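Local coordinates for beta-lactamase domain protein (Burkholderia ambifaria, PDB 5I0P) that binds two zinc ions in a metallo-beta-lactamase fold and is probably a hydrolase, at residues Met42-Pro45 with His50-Leu53; Gly226-Gly231 with Gly262-Met267; Glu301-Cys306 with Asn343-Ala348. One frame throughout, in Å; residues are numbered along the deposited sequence.

Interaction 1: Met42-Pro45 with His50-Leu53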
loop_
_atom_site.group_PDB
_atom_site.type_symbol
_atom_site.label_atom_id
_atom_site.label_comp_id
_atom_site.label_asym_id
_atom_site.label_seq_id
_atom_site.Cartn_x
_atom_site.Cartn_y
_atom_site.Cartn_z
ATOM N N MET A 42 4.870 -7.703 -11.420
ATOM C CA MET A 42 6.023 -8.422 -10.914
ATOM C C MET A 42 5.606 -9.585 -10.003
ATOM O O MET A 42 4.658 -9.466 -9.218
ATOM C CB MET A 42 6.948 -7.480 -10.137
ATOM C CG MET A 42 7.684 -6.425 -11.039
ATOM S SD MET A 42 8.832 -7.232 -12.221
ATOM C CE MET A 42 9.689 -5.702 -12.710
ATOM N N PRO A 43 6.284 -10.723 -10.094
ATOM C CA PRO A 43 5.986 -11.828 -9.174
ATOM C C PRO A 43 6.478 -11.534 -7.769
ATOM O O PRO A 43 7.518 -10.902 -7.575
ATOM C CB PRO A 43 6.765 -12.997 -9.773
ATOM C CG PRO A 43 7.959 -12.316 -10.418
ATOM C CD PRO A 43 7.383 -11.050 -11.018
ATOM N N LEU A 44 5.714 -11.988 -6.784
ATOM C CA LEU A 44 6.156 -11.958 -5.402
ATOM C C LEU A 44 6.091 -13.379 -4.862
ATOM O O LEU A 44 5.253 -14.155 -5.312
ATOM C CB LEU A 44 5.300 -11.009 -4.553
ATOM C CG LEU A 44 5.489 -9.529 -4.914
ATOM C CD1 LEU A 44 4.509 -8.684 -4.196
ATOM C CD2 LEU A 44 6.928 -9.011 -4.646
ATOM N N PRO A 45 7.011 -13.772 -3.954
ATOM C CA PRO A 45 7.031 -15.155 -3.446
ATOM C C PRO A 45 6.263 -15.368 -2.149
ATOM O O PRO A 45 6.712 -16.139 -1.294
ATOM C CB PRO A 45 8.525 -15.400 -3.228
ATOM C CG PRO A 45 9.002 -14.007 -2.756
ATOM C CD PRO A 45 8.177 -12.999 -3.496
ATOM N N HIS A 50 1.934 -11.008 -6.408
ATOM C CA HIS A 50 2.301 -10.073 -7.450
ATOM C C HIS A 50 2.214 -8.654 -6.912
ATOM O O HIS A 50 1.480 -8.375 -5.975
ATOM C CB HIS A 50 1.384 -10.232 -8.663
ATOM C CG HIS A 50 0.028 -9.657 -8.449
ATOM N ND1 HIS A 50 -0.993 -10.373 -7.855
ATOM C CD2 HIS A 50 -0.465 -8.416 -8.687
ATOM C CE1 HIS A 50 -2.071 -9.607 -7.777
ATOM N NE2 HIS A 50 -1.773 -8.410 -8.257
ATOM N N ILE A 51 2.903 -7.744 -7.576
ATOM C CA ILE A 51 2.655 -6.317 -7.398
ATOM C C ILE A 51 2.622 -5.669 -8.777
ATOM O O ILE A 51 3.420 -6.015 -9.656
ATOM C CB ILE A 51 3.701 -5.644 -6.475
ATOM C CG1 ILE A 51 3.400 -4.144 -6.325
ATOM C CG2 ILE A 51 5.142 -5.910 -6.935
ATOM C CD1 ILE A 51 4.214 -3.445 -5.261
ATOM N N ASN A 52 1.691 -4.734 -8.963
ATOM C CA ASN A 52 1.591 -3.963 -10.197
ATOM C C ASN A 52 2.421 -2.705 -10.065
ATOM O O ASN A 52 2.291 -1.984 -9.071
ATOM C CB ASN A 52 0.146 -3.582 -10.513
ATOM C CG ASN A 52 -0.754 -4.775 -10.597
ATOM O OD1 ASN A 52 -0.395 -5.762 -11.224
ATOM N ND2 ASN A 52 -1.948 -4.686 -9.997
ATOM N N LEU A 53 3.285 -2.457 -11.052
ATOM C CA LEU A 53 4.093 -1.239 -11.091
ATOM C C LEU A 53 3.699 -0.406 -12.303
ATOM O O LEU A 53 3.120 -0.909 -13.266
ATOM C CB LEU A 53 5.610 -1.541 -11.111
ATOM C CG LEU A 53 6.161 -2.562 -10.099
ATOM C CD1 LEU A 53 7.648 -2.736 -10.295
ATOM C CD2 LEU A 53 5.829 -2.228 -8.605
#

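Interaction 2: Gly226-Gly231 with Gly262-Met267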
loop_
_atom_site.group_PDB
_atom_site.type_symbol
_atom_site.label_atom_id
_atom_site.label_comp_id
_atom_site.label_asym_id
_atom_site.label_seq_id
_atom_site.Cartn_x
_atom_site.Cartn_y
_atom_site.Cartn_z
ATOM N N GLY A 226 -9.494 11.130 -15.218
ATOM C CA GLY A 226 -10.126 10.126 -14.385
ATOM C C GLY A 226 -9.310 8.866 -14.168
ATOM O O GLY A 226 -9.814 7.757 -14.377
ATOM N N VAL A 227 -8.069 9.002 -13.712
ATOM C CA VAL A 227 -7.217 7.854 -13.426
ATOM C C VAL A 227 -6.742 7.946 -11.992
ATOM O O VAL A 227 -6.426 9.040 -11.515
ATOM C CB VAL A 227 -5.999 7.782 -14.357
ATOM C CG1 VAL A 227 -5.207 6.502 -14.048
ATOM C CG2 VAL A 227 -6.427 7.929 -15.843
ATOM N N LEU A 228 -6.696 6.805 -11.300
ATOM C CA LEU A 228 -6.268 6.770 -9.904
ATOM C C LEU A 228 -5.241 5.665 -9.719
ATOM O O LEU A 228 -5.582 4.483 -9.849
ATOM C CB LEU A 228 -7.469 6.559 -8.985
ATOM C CG LEU A 228 -7.108 6.444 -7.508
ATOM C CD1 LEU A 228 -6.688 7.791 -6.947
ATOM C CD2 LEU A 228 -8.233 5.825 -6.701
ATOM N N ILE A 229 -3.993 6.032 -9.412
ATOM C CA ILE A 229 -3.019 5.054 -8.914
ATOM C C ILE A 229 -3.269 4.891 -7.417
ATOM O O ILE A 229 -3.012 5.800 -6.627
ATOM C CB ILE A 229 -1.571 5.463 -9.208
ATOM C CG1 ILE A 229 -1.344 5.413 -10.729
ATOM C CG2 ILE A 229 -0.588 4.563 -8.472
ATOM C CD1 ILE A 229 -0.079 6.069 -11.238
ATOM N N SER A 230 -3.818 3.744 -7.026
ATOM C CA SER A 230 -4.406 3.656 -5.703
ATOM C C SER A 230 -3.474 3.049 -4.671
ATOM O O SER A 230 -3.807 3.077 -3.481
ATOM C CB SER A 230 -5.718 2.861 -5.740
ATOM O OG SER A 230 -5.511 1.505 -6.034
ATOM N N GLY A 231 -2.301 2.566 -5.078
ATOM C CA GLY A 231 -1.404 1.944 -4.111
ATOM C C GLY A 231 -2.095 0.748 -3.484
ATOM O O GLY A 231 -2.751 -0.050 -4.164
ATOM N N GLY A 262 -12.847 7.850 2.319
ATOM C CA GLY A 262 -13.711 8.896 1.817
ATOM C C GLY A 262 -13.105 9.719 0.701
ATOM O O GLY A 262 -13.847 10.282 -0.106
ATOM N N ARG A 263 -11.773 9.778 0.618
ATOM C CA ARG A 263 -11.107 10.501 -0.461
ATOM C C ARG A 263 -11.399 9.918 -1.851
ATOM O O ARG A 263 -11.416 10.648 -2.853
ATOM C CB ARG A 263 -9.603 10.486 -0.201
ATOM C CG ARG A 263 -9.168 11.177 1.070
ATOM C CD ARG A 263 -9.571 12.670 1.101
ATOM N NE ARG A 263 -9.184 13.478 -0.075
ATOM C CZ ARG A 263 -7.972 14.001 -0.312
ATOM N NH1 ARG A 263 -6.965 13.791 0.521
ATOM N NH2 ARG A 263 -7.771 14.743 -1.389
ATOM N N TYR A 264 -11.615 8.613 -1.953
ATOM C CA TYR A 264 -11.876 8.035 -3.261
ATOM C C TYR A 264 -13.365 7.884 -3.517
ATOM O O TYR A 264 -13.775 7.952 -4.674
ATOM C CB TYR A 264 -11.178 6.680 -3.374
ATOM C CG TYR A 264 -9.837 6.704 -2.691
ATOM C CD1 TYR A 264 -8.747 7.297 -3.295
ATOM C CD2 TYR A 264 -9.681 6.177 -1.412
ATOM C CE1 TYR A 264 -7.512 7.355 -2.646
ATOM C CE2 TYR A 264 -8.483 6.227 -0.775
ATOM C CZ TYR A 264 -7.390 6.828 -1.382
ATOM O OH TYR A 264 -6.166 6.896 -0.726
ATOM N N GLU A 265 -14.176 7.778 -2.451
ATOM C CA GLU A 265 -15.629 7.686 -2.584
ATOM C C GLU A 265 -16.198 8.850 -3.389
ATOM O O GLU A 265 -17.168 8.679 -4.134
ATOM C CB GLU A 265 -16.285 7.663 -1.203
ATOM C CG GLU A 265 -16.708 6.310 -0.664
ATOM C CD GLU A 265 -17.044 6.353 0.837
ATOM O OE1 GLU A 265 -16.457 7.183 1.573
ATOM O OE2 GLU A 265 -17.895 5.554 1.289
ATOM N N THR A 266 -15.633 10.045 -3.245
ATOM C CA THR A 266 -16.232 11.197 -3.912
ATOM C C THR A 266 -15.721 11.400 -5.330
ATOM O O THR A 266 -16.256 12.264 -6.033
ATOM C CB THR A 266 -15.991 12.503 -3.123
ATOM O OG1 THR A 266 -14.599 12.631 -2.795
ATOM C CG2 THR A 266 -16.853 12.551 -1.865
ATOM N N MET A 267 -14.703 10.650 -5.750
ATOM C CA MET A 267 -14.151 10.767 -7.087
ATOM C C MET A 267 -15.163 10.234 -8.113
ATOM O O MET A 267 -16.183 9.641 -7.766
ATOM C CB MET A 267 -12.834 10.002 -7.194
ATOM C CG MET A 267 -11.674 10.547 -6.365
ATOM S SD MET A 267 -10.202 9.485 -6.435
ATOM C CE MET A 267 -9.058 10.270 -5.295
#

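Interaction 3: Glu301-Cys306 with Asn343-Ala348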
loop_
_atom_site.group_PDB
_atom_site.type_symbol
_atom_site.label_atom_id
_atom_site.label_comp_id
_atom_site.label_asym_id
_atom_site.label_seq_id
_atom_site.Cartn_x
_atom_site.Cartn_y
_atom_site.Cartn_z
ATOM N N GLU A 301 -18.416 -8.870 14.676
ATOM C CA GLU A 301 -18.018 -10.137 15.277
ATOM C C GLU A 301 -17.209 -9.895 16.533
ATOM O O GLU A 301 -17.324 -10.640 17.515
ATOM C CB GLU A 301 -17.241 -11.005 14.282
ATOM C CG GLU A 301 -18.110 -11.398 13.099
ATOM C CD GLU A 301 -17.347 -12.042 11.963
ATOM O OE1 GLU A 301 -18.017 -12.570 11.045
ATOM O OE2 GLU A 301 -16.099 -11.993 11.960
ATOM N N VAL A 302 -16.390 -8.850 16.525
ATOM C CA VAL A 302 -15.630 -8.533 17.719
ATOM C C VAL A 302 -16.549 -8.004 18.822
ATOM O O VAL A 302 -16.408 -8.386 19.993
ATOM C CB VAL A 302 -14.501 -7.564 17.373
ATOM C CG1 VAL A 302 -13.756 -7.209 18.632
ATOM C CG2 VAL A 302 -13.590 -8.216 16.372
ATOM N N ARG A 303 -17.512 -7.137 18.481
ATOM C CA ARG A 303 -18.515 -6.752 19.478
ATOM C C ARG A 303 -19.157 -7.977 20.121
ATOM O O ARG A 303 -19.268 -8.072 21.351
ATOM C CB ARG A 303 -19.621 -5.901 18.859
ATOM C CG ARG A 303 -19.265 -4.493 18.555
ATOM C CD ARG A 303 -20.523 -3.684 18.215
ATOM N NE ARG A 303 -20.117 -2.370 17.741
ATOM C CZ ARG A 303 -19.914 -2.076 16.465
ATOM N NH1 ARG A 303 -20.112 -3.008 15.543
ATOM N NH2 ARG A 303 -19.516 -0.861 16.113
ATOM N N VAL A 304 -19.580 -8.930 19.278
ATOM C CA VAL A 304 -20.279 -10.109 19.757
ATOM C C VAL A 304 -19.392 -10.890 20.711
ATOM O O VAL A 304 -19.857 -11.395 21.740
ATOM C CB VAL A 304 -20.741 -10.965 18.550
ATOM C CG1 VAL A 304 -21.296 -12.317 18.986
ATOM C CG2 VAL A 304 -21.794 -10.228 17.753
ATOM N N ALA A 305 -18.105 -11.010 20.381
ATOM C CA ALA A 305 -17.210 -11.806 21.213
ATOM C C ALA A 305 -16.963 -11.146 22.570
ATOM O O ALA A 305 -16.992 -11.832 23.598
ATOM C CB ALA A 305 -15.897 -12.092 20.473
ATOM N N CYS A 306 -16.769 -9.821 22.607
ATOM C CA CYS A 306 -16.508 -9.140 23.875
ATOM C C CYS A 306 -17.767 -8.923 24.701
ATOM O O CYS A 306 -17.663 -8.561 25.868
ATOM C CB CYS A 306 -15.855 -7.782 23.635
ATOM S SG CYS A 306 -14.292 -7.878 22.768
ATOM N N ASN A 343 -9.102 -1.808 19.020
ATOM C CA ASN A 343 -8.766 -0.416 19.347
ATOM C C ASN A 343 -9.790 0.561 18.786
ATOM O O ASN A 343 -10.055 1.604 19.387
ATOM C CB ASN A 343 -7.378 -0.050 18.839
ATOM C CG ASN A 343 -6.325 -0.406 19.815
ATOM O OD1 ASN A 343 -6.618 -1.121 20.794
ATOM N ND2 ASN A 343 -5.089 0.050 19.575
ATOM N N LEU A 344 -10.347 0.270 17.623
ATOM C CA LEU A 344 -11.362 1.166 17.094
ATOM C C LEU A 344 -12.557 1.220 18.039
ATOM O O LEU A 344 -13.032 2.308 18.401
ATOM C CB LEU A 344 -11.767 0.719 15.688
ATOM C CG LEU A 344 -12.779 1.511 14.872
ATOM C CD1 LEU A 344 -12.678 1.066 13.401
ATOM C CD2 LEU A 344 -14.235 1.360 15.368
ATOM N N LEU A 345 -13.040 0.041 18.461
ATOM C CA LEU A 345 -14.182 -0.025 19.365
ATOM C C LEU A 345 -13.818 0.592 20.702
ATOM O O LEU A 345 -14.601 1.341 21.310
ATOM C CB LEU A 345 -14.616 -1.491 19.550
ATOM C CG LEU A 345 -15.064 -2.309 18.318
ATOM C CD1 LEU A 345 -15.090 -3.809 18.593
ATOM C CD2 LEU A 345 -16.410 -1.837 17.756
ATOM N N TRP A 346 -12.594 0.345 21.139
ATOM C CA TRP A 346 -12.156 0.909 22.394
ATOM C C TRP A 346 -12.108 2.427 22.299
ATOM O O TRP A 346 -12.704 3.130 23.127
ATOM C CB TRP A 346 -10.812 0.292 22.771
ATOM C CG TRP A 346 -10.097 0.994 23.880
ATOM C CD1 TRP A 346 -10.594 1.339 25.100
ATOM C CD2 TRP A 346 -8.735 1.431 23.863
ATOM N NE1 TRP A 346 -9.623 1.962 25.845
ATOM C CE2 TRP A 346 -8.474 2.033 25.111
ATOM C CE3 TRP A 346 -7.706 1.358 22.916
ATOM C CZ2 TRP A 346 -7.226 2.575 25.439
ATOM C CZ3 TRP A 346 -6.468 1.915 23.236
ATOM C CH2 TRP A 346 -6.240 2.508 24.488
ATOM N N LEU A 347 -11.443 2.959 21.275
ATOM C CA LEU A 347 -11.338 4.418 21.204
ATOM C C LEU A 347 -12.687 5.077 20.920
ATOM O O LEU A 347 -12.857 6.261 21.224
ATOM C CB LEU A 347 -10.280 4.819 20.175
ATOM C CG LEU A 347 -8.928 4.297 20.672
ATOM C CD1 LEU A 347 -7.855 4.261 19.622
ATOM C CD2 LEU A 347 -8.500 5.151 21.840
ATOM N N ALA A 348 -13.664 4.332 20.392
ATOM C CA ALA A 348 -15.007 4.862 20.170
ATOM C C ALA A 348 -15.884 4.819 21.416
ATOM O O ALA A 348 -17.023 5.280 21.373
ATOM C CB ALA A 348 -15.699 4.105 19.053
#

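Interaction 1: Met42-Pro45 with His50-Leu53
Met42 and Ile51 form an antiparallel, hydrogen-bonded pair at the turn end of the beta hairpin made by strands 37-43 and 50-60, in the first sheet of the metallo-beta-lactamase fold. Two backbone bonds define it: Met42 N to Ile51 O is 2.8 Å and nearly straight, 175° at the hydrogen, while Ile51 N to Met42 O is 3.0 Å and more bent, 152°. The same Met42 O also receives a CA-H contact from His50 CA at 3.0 Å, one step on, where Pro43 and His50 make the non-hydrogen-bonded pair. On the face shared by Met42 and Ile51, Met42 CB lies 4.0 Å from Ile51 CG2. A chi1 of -69° sets Met42 CG beside the backbone N, where it meets Leu53 CD1 at 3.8 Å, the two side chains crossing at about a right angle. Past the strand end, Leu44 brings CD1 to 3.5 Å from His50 O and 3.9 Å from Ile51 CB. That carbonyl oxygen accepts a hydrogen bond from ND1 of the zinc ligand His277, and Ile51 and Leu44 touch Asp106, another zinc ligand. The hairpin end thus supplies second-shell contacts that probably help to position these first-shell ligands.

Interaction 2: Gly226-Gly231 with Gly262-Met267
Strand 227-231 of the second sheet turns Leu228 toward the short helix 262-265 and the residues just after it, and Leu228 is the residue of the strand whose side chain touches Tyr264 and Met267. A chi1 of 177° sets its CG opposite the backbone N, and chi2 of 72° then sends the methyls to different partners. CD2 approaches the Tyr264 ring obliquely, 3.7 Å from Tyr264 CD1, whereas CD1 meets the end of the methionine, 3.8 Å from Met267 CE and 3.9 Å from Met267 SD. Leu228 crosses each partner at about a right angle. In the metallo-beta-lactamase fold, helices pack on the outside of two central sheets, and here the strand is an inner one, hydrogen-bonded on one side to strand 272-275. The helical turn is closed by a bond from Met267 N to Tyr264 O, 3.0 Å long, and both of these side chains reach Leu228. Beyond CG the methionine is extended (chi2 175°), which delivers its sulfur and methyl to the leucine. Elsewhere the Tyr264 side chain packs against Val208 of strand 203-210 and against Val284 and Ile288 of helix 284-308, with CB of Arg263 above one ring face, 4.3 Å from its plane.

Interaction 3: Glu301-Cys306 with Asn343-Ala348
Leu345 of helix 333-347 points its CB toward helix 284-308 and divides its two methyls between Val302 and Arg303. From CB the chain runs to a CG lying beside the backbone N and opposite the carbonyl carbon (chi1 -60°), and there it branches, chi2 of 164° dividing CD1 and CD2 between the two partners. The CD1 branch goes to the valine: it is 3.7 Å from Val302 CG1 and 4.0 Å from Val302 CB, a purely apolar meeting. The CD2 branch goes to the arginine, where it lies over one face of the guanidinium, 3.4 Å above the plane and offset toward the rim; its nearest atom there is Arg303 NH2 at 3.6 Å, with Arg303 CZ and Arg303 NE each 3.7 Å away. Leu345 CD2 is also 4.0 Å from Arg303 CG, so it touches the aliphatic stem as well.

The end of the long helix 284-308 here meets helix 333-347, which falls in the metallo-beta-lactamase-like C-terminal family, a member of the helix-turn-helix clan; the backbones approach most closely at Arg303 and Leu345, whose CA atoms are 8.0 Å apart. Arg303 reaches this place because its chain is extended from CG to NE (chi2 -168°), and the charge at its end is met by carboxylates: NH1 forms a salt bridge with Glu300 and NE another with Glu350. These probably hold the guanidinium turned so that one face meets the leucine. Val302 also touches His341 and Leu342, about a turn earlier on the helix of Leu345, and Ile316 and Met320 of helix 313-320.

In the fold
Interactions 1 and 2 lie in the two-sheet, zinc-binding part of the chain, one in each sheet, their centres about 22 Å apart and their nearest atoms about 7 Å apart. Interaction 3 sits in the C-terminal helices, about 34 Å from interaction 1 between centres and on the opposite side of the chain's centre. Helix 284-308 links interactions 2 and 3: it touches Tyr264 near its start and carries 301-306 near its end. The chemistry changes accordingly. Only interaction 1 has hydrogen bonds between its segments, strand to strand; interaction 2 is wholly apolar, strand to helix and buried; interaction 3, helix to helix, combines two buried residues with a partly exposed arginine.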